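PDB 3CC1: putative alpha-N-acetylgalactosaminidase, which probably hydrolyses terminal alpha-linked N-acetylgalactosamine from glycoconjugates, as a retaining glycosidase with a TIM-barrel domain followed by a beta-sandwich domain. Local coordinates for residues V370-L375 with M425-S430; M274-H279 with L302-L307. All coordinates share one frame; numbering follows the deposited sequence.

Interaction 1 of 2, residues V370-L375 with M425-S430; sequences VALFNL and MMLKLS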
loop_
_atom_site.group_PDB
_atom_site.type_symbol
_atom_site.label_atom_id
_atom_site.label_comp_id
_atom_site.label_asym_id
_atom_site.label_seq_id
_atom_site.Cartn_x
_atom_site.Cartn_y
_atom_site.Cartn_z
ATOM N N VAL A 370 9.482 -24.144 10.853
ATOM C CA VAL A 370 8.654 -22.966 10.837
ATOM C C VAL A 370 9.455 -21.764 11.337
ATOM O O VAL A 370 10.073 -21.801 12.391
ATOM C CB VAL A 370 7.336 -23.162 11.678
ATOM C CG1 VAL A 370 6.569 -21.858 11.806
ATOM C CG2 VAL A 370 6.444 -24.269 11.060
ATOM N N ALA A 371 9.436 -20.697 10.549
ATOM C CA ALA A 371 10.044 -19.436 10.925
ATOM C C ALA A 371 8.927 -18.434 11.273
ATOM O O ALA A 371 8.047 -18.135 10.441
ATOM C CB ALA A 371 10.949 -18.904 9.775
ATOM N N LEU A 372 9.001 -17.920 12.489
ATOM C CA LEU A 372 8.075 -16.921 13.004
ATOM C C LEU A 372 8.780 -15.581 13.230
ATOM O O LEU A 372 9.840 -15.541 13.818
ATOM C CB LEU A 372 7.432 -17.408 14.327
ATOM C CG LEU A 372 6.661 -18.732 14.278
ATOM C CD1 LEU A 372 6.322 -19.268 15.708
ATOM C CD2 LEU A 372 5.410 -18.605 13.367
ATOM N N PHE A 373 8.178 -14.480 12.761
ATOM C CA PHE A 373 8.860 -13.209 12.734
ATOM C C PHE A 373 7.996 -12.091 13.306
ATOM O O PHE A 373 6.869 -11.894 12.860
ATOM C CB PHE A 373 9.187 -12.801 11.270
ATOM C CG PHE A 373 10.061 -13.762 10.516
ATOM C CD1 PHE A 373 9.495 -14.768 9.755
ATOM C CD2 PHE A 373 11.433 -13.616 10.496
ATOM C CE1 PHE A 373 10.284 -15.611 9.001
ATOM C CE2 PHE A 373 12.235 -14.483 9.748
ATOM C CZ PHE A 373 11.645 -15.468 8.994
ATOM N N ASN A 374 8.519 -11.365 14.292
ATOM C CA ASN A 374 7.896 -10.140 14.708
ATOM C C ASN A 374 8.587 -8.960 14.019
ATOM O O ASN A 374 9.629 -8.514 14.450
ATOM C CB ASN A 374 7.931 -9.971 16.220
ATOM C CG ASN A 374 7.338 -8.661 16.642
ATOM O OD1 ASN A 374 6.642 -8.029 15.855
ATOM N ND2 ASN A 374 7.613 -8.231 17.877
ATOM N N LEU A 375 7.954 -8.427 12.974
ATOM C CA LEU A 375 8.510 -7.299 12.185
ATOM C C LEU A 375 8.132 -5.936 12.779
ATOM O O LEU A 375 8.491 -4.896 12.261
ATOM C CB LEU A 375 8.020 -7.362 10.741
ATOM C CG LEU A 375 8.364 -8.622 9.961
ATOM C CD1 LEU A 375 7.935 -8.380 8.518
ATOM C CD2 LEU A 375 9.862 -8.948 10.120
HETATM N N MSE A 425 11.937 -16.509 15.534
HETATM C CA MSE A 425 12.278 -17.823 16.031
HETATM C C MSE A 425 12.203 -18.835 14.924
HETATM O O MSE A 425 11.184 -18.929 14.208
HETATM C CB MSE A 425 11.299 -18.204 17.113
HETATM C CG MSE A 425 11.323 -19.705 17.283
HETATM SE SE MSE A 425 12.681 -20.147 18.615
HETATM C CE MSE A 425 11.140 -19.979 19.771
HETATM N N MSE A 426 13.258 -19.638 14.799
HETATM C CA MSE A 426 13.249 -20.764 13.876
HETATM C C MSE A 426 12.995 -22.075 14.630
HETATM O O MSE A 426 13.750 -22.450 15.536
HETATM C CB MSE A 426 14.560 -20.818 13.091
HETATM C CG MSE A 426 14.635 -21.962 12.109
HETATM SE SE MSE A 426 13.498 -21.716 10.578
HETATM C CE MSE A 426 14.710 -20.718 9.401
ATOM N N LEU A 427 11.885 -22.731 14.279
ATOM C CA LEU A 427 11.480 -23.967 14.934
ATOM C C LEU A 427 11.720 -25.168 14.035
ATOM O O LEU A 427 11.545 -25.102 12.807
ATOM C CB LEU A 427 9.998 -23.936 15.324
ATOM C CG LEU A 427 9.459 -22.765 16.153
ATOM C CD1 LEU A 427 7.966 -22.680 16.051
ATOM C CD2 LEU A 427 9.866 -22.934 17.609
ATOM N N LYS A 428 12.162 -26.246 14.670
ATOM C CA LYS A 428 12.095 -27.585 14.069
ATOM C C LYS A 428 10.957 -28.343 14.697
ATOM O O LYS A 428 10.832 -28.392 15.920
ATOM C CB LYS A 428 13.392 -28.367 14.271
ATOM C CG LYS A 428 13.357 -29.778 13.658
ATOM C CD LYS A 428 14.720 -30.421 13.584
ATOM C CE LYS A 428 15.152 -31.090 14.864
ATOM N NZ LYS A 428 16.547 -31.656 14.705
ATOM N N LEU A 429 10.130 -28.939 13.846
ATOM C CA LEU A 429 9.019 -29.745 14.277
ATOM C C LEU A 429 9.370 -31.176 13.969
ATOM O O LEU A 429 9.463 -31.539 12.792
ATOM C CB LEU A 429 7.747 -29.376 13.507
ATOM C CG LEU A 429 7.017 -28.065 13.766
ATOM C CD1 LEU A 429 7.956 -26.915 13.695
ATOM C CD2 LEU A 429 5.889 -27.870 12.789
ATOM N N SER A 430 9.602 -31.991 14.986
ATOM C CA SER A 430 9.846 -33.404 14.707
ATOM C C SER A 430 8.740 -34.284 15.243
ATOM O O SER A 430 7.987 -33.884 16.118
ATOM C CB SER A 430 11.252 -33.880 15.166
ATOM O OG SER A 430 11.577 -33.452 16.463
#

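Interaction 2 of 2, residues M274-H279 with L302-L307; sequences MLPLGH and LTMMNL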
loop_
_atom_site.group_PDB
_atom_site.type_symbol
_atom_site.label_atom_id
_atom_site.label_comp_id
_atom_site.label_asym_id
_atom_site.label_seq_id
_atom_site.Cartn_x
_atom_site.Cartn_y
_atom_site.Cartn_z
HETATM N N MSE A 274 23.450 -9.716 -0.144
HETATM C CA MSE A 274 24.636 -10.148 0.574
HETATM C C MSE A 274 24.424 -9.898 2.072
HETATM O O MSE A 274 23.610 -9.051 2.463
HETATM C CB MSE A 274 25.861 -9.467 -0.013
HETATM C CG MSE A 274 26.215 -10.008 -1.476
HETATM SE SE MSE A 274 27.441 -8.809 -2.225
HETATM C CE MSE A 274 26.748 -7.011 -1.964
ATOM N N LEU A 275 25.081 -10.704 2.901
ATOM C CA LEU A 275 24.938 -10.608 4.376
ATOM C C LEU A 275 25.838 -9.527 4.993
ATOM O O LEU A 275 27.054 -9.712 5.059
ATOM C CB LEU A 275 25.226 -11.962 5.043
ATOM C CG LEU A 275 24.625 -13.185 4.325
ATOM C CD1 LEU A 275 25.176 -14.521 4.938
ATOM C CD2 LEU A 275 23.067 -13.088 4.342
ATOM N N PRO A 276 25.242 -8.372 5.423
ATOM C CA PRO A 276 26.062 -7.341 6.024
ATOM C C PRO A 276 26.256 -7.634 7.503
ATOM O O PRO A 276 25.586 -7.073 8.378
ATOM C CB PRO A 276 25.261 -6.069 5.801
ATOM C CG PRO A 276 23.818 -6.506 5.806
ATOM C CD PRO A 276 23.814 -7.984 5.405
ATOM N N LEU A 277 27.212 -8.512 7.738
ATOM C CA LEU A 277 27.543 -8.989 9.057
ATOM C C LEU A 277 28.993 -8.710 9.385
ATOM O O LEU A 277 29.836 -8.539 8.493
ATOM C CB LEU A 277 27.279 -10.500 9.122
ATOM C CG LEU A 277 25.848 -11.028 9.004
ATOM C CD1 LEU A 277 25.840 -12.546 8.953
ATOM C CD2 LEU A 277 24.962 -10.497 10.110
ATOM N N GLY A 278 29.282 -8.650 10.684
ATOM C CA GLY A 278 30.640 -8.430 11.149
ATOM C C GLY A 278 31.170 -7.091 10.709
ATOM O O GLY A 278 30.469 -6.114 10.725
ATOM N N HIS A 279 32.447 -7.078 10.340
ATOM C CA HIS A 279 33.183 -5.855 9.988
ATOM C C HIS A 279 33.031 -5.510 8.494
ATOM O O HIS A 279 33.527 -6.204 7.598
ATOM C CB HIS A 279 34.653 -6.011 10.398
ATOM C CG HIS A 279 35.462 -4.740 10.320
ATOM N ND1 HIS A 279 36.841 -4.750 10.337
ATOM C CD2 HIS A 279 35.098 -3.439 10.213
ATOM C CE1 HIS A 279 37.291 -3.503 10.265
ATOM N NE2 HIS A 279 36.255 -2.687 10.177
ATOM N N LEU A 302 19.790 -12.559 13.276
ATOM C CA LEU A 302 19.109 -13.873 13.244
ATOM C C LEU A 302 17.844 -13.839 12.398
ATOM O O LEU A 302 17.560 -14.765 11.688
ATOM C CB LEU A 302 18.744 -14.344 14.644
ATOM C CG LEU A 302 19.931 -14.666 15.546
ATOM C CD1 LEU A 302 19.449 -14.868 16.965
ATOM C CD2 LEU A 302 20.683 -15.885 15.093
ATOM N N THR A 303 17.128 -12.722 12.462
ATOM C CA THR A 303 15.940 -12.511 11.643
ATOM C C THR A 303 16.265 -12.587 10.150
ATOM O O THR A 303 15.584 -13.287 9.389
ATOM C CB THR A 303 15.189 -11.198 12.033
ATOM O OG1 THR A 303 14.515 -11.418 13.292
ATOM C CG2 THR A 303 14.190 -10.784 10.959
HETATM N N MSE A 304 17.345 -11.931 9.760
HETATM C CA MSE A 304 17.810 -11.985 8.403
HETATM C C MSE A 304 18.216 -13.404 8.016
HETATM O O MSE A 304 17.814 -13.897 6.986
HETATM C CB MSE A 304 18.994 -11.017 8.186
HETATM C CG MSE A 304 19.595 -11.160 6.780
HETATM SE SE MSE A 304 21.334 -10.340 6.751
HETATM C CE MSE A 304 22.207 -11.609 7.905
HETATM N N MSE A 305 19.015 -14.053 8.856
HETATM C CA MSE A 305 19.460 -15.401 8.562
HETATM C C MSE A 305 18.271 -16.350 8.403
HETATM O O MSE A 305 18.267 -17.225 7.529
HETATM C CB MSE A 305 20.404 -15.933 9.644
HETATM C CG MSE A 305 21.753 -15.243 9.718
HETATM SE SE MSE A 305 22.816 -15.489 8.101
HETATM C CE MSE A 305 23.131 -17.402 8.205
ATOM N N ASN A 306 17.234 -16.142 9.209
ATOM C CA ASN A 306 16.076 -17.045 9.210
ATOM C C ASN A 306 15.312 -16.972 7.881
ATOM O O ASN A 306 14.925 -17.981 7.319
ATOM C CB ASN A 306 15.142 -16.751 10.396
ATOM C CG ASN A 306 15.690 -17.278 11.728
ATOM O OD1 ASN A 306 16.454 -18.256 11.763
ATOM N ND2 ASN A 306 15.300 -16.641 12.819
ATOM N N LEU A 307 15.089 -15.766 7.392
ATOM C CA LEU A 307 14.355 -15.564 6.146
ATOM C C LEU A 307 15.168 -16.056 4.942
ATOM O O LEU A 307 14.636 -16.739 4.032
ATOM C CB LEU A 307 13.962 -14.065 5.975
ATOM C CG LEU A 307 13.353 -13.728 4.610
ATOM C CD1 LEU A 307 12.054 -14.527 4.432
ATOM C CD2 LEU A 307 13.109 -12.187 4.392
#

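Interaction 1 of 2, residues V370-L375 with M425-S430
Four backbone hydrogen bonds join strand 370-374 to strand 425-430 in antiparallel sense, all of them within Val370-Leu372 and Met425-Leu427. Val370 and Leu427 form one hydrogen-bonded pair. Leu427 N gives to Val370 O at 2.8 Å, nearly straight and in the carbonyl plane. The return bond from Val370 N is less direct, meeting Leu427 O from above the carbonyl plane. Leu372 and Met425 make the second such pair, bonded in both directions, and the bond from Leu372 N to Met425 O is almost linear at 177°. Ala371 and Met426 lie between them as a non-hydrogen-bonded pair, where Ala371 CA leans on Met425 O in a CA-H...O contact.

The two faces are packed differently. On the face of Val370, Leu372, Leu427 and Leu429, branched side chains cross obliquely. Leu372 and Leu427 both turn CG anti to the carbonyl carbon, and their CD1 methyls meet at 3.8 Å. Val370 sets CG2 beside its own N, from where it touches both methyls of Leu429, CD1 and CD2 each at 4.0 Å. On the other face, selenomethionine Met426 has CG anti to the backbone N, and a bend at chi2 (72°) puts SE 3.9 Å from Ala371 CB; the further bend at chi3 sets the direction of CE.

The pair forms the middle of the antiparallel sheet in the C-terminal beta sandwich. Ala371 continues the bonding to Trp359 of strand 356-362, and Met426 to Val400 beside strand 395-399. The leucine face packs on Phe415 and Ile417 of strand 415-419 and on Leu382 and Phe384 of strand 380-384, while Phe373 and Met426 meet helix 298-310.

Interaction 2 of 2, residues M274-H279 with L302-L307
Selenomethionine Met304 leaves its helix with CB directed toward the loop 274-279. From CB the chain runs out extended, CG anti to the backbone N (chi1 174°) and SE anti to CA, and it bends only at its last torsion. SE comes up against the ring of Pro276, 3.7 Å from CD, with Leu275 CD2 next to it at 4.0 Å. The bend at chi3 (68°) then swings CE in among the leucines: it meets Leu277 tip to tip, 3.7 Å from CD2 and close to CG and CD1 as well, and it also touches Leu275 CD2.

Pro276 is the centre of an inverse gamma turn, closed by a weak Leu277 N to Leu275 O hydrogen bond. The tight turn leaves Leu275 and Leu277 both facing the helix, one on each side of the proline in sequence, so that three consecutive residues receive one selenomethionine. This is loop-to-helix packing inside the TIM-barrel domain: Leu275 is bonded through its backbone to Met316 of strand 315-317, and Phe243 and Leu250 also touch Met304.

In Met305, one residue further along helix 298-310, CG anti to the carbonyl carbon and a bend at chi2 (-64°) bring SE nearer the loop, 4.1 Å from Leu275 CD1; chi3 only turns CE. The two side chains cross at about a right angle. Leu277 CD1 lies slightly farther from that selenium, at 4.3 Å.

Both contacts are buried, but interaction 2 lies nearer the centre of the chain, within the barrel domain, and interaction 1 belongs to the sandwich. Backbone hydrogen bonds fix the register of interaction 1, with apolar packing on both faces; interaction 2 has no hydrogen bond across it and relies on the fit of selenomethionine, leucine and proline side chains. Helix 298-310 connects the two. Its Met304 and Met305 turn to the loop 274-279, while other residues of it meet the sheet: Met426 CE lies 3.4 Å from Asn306 O, and the Phe373 ring packs with CE2 3.7 Å from Asn306 CB. The helix is thus part of the interface between barrel and sandwich.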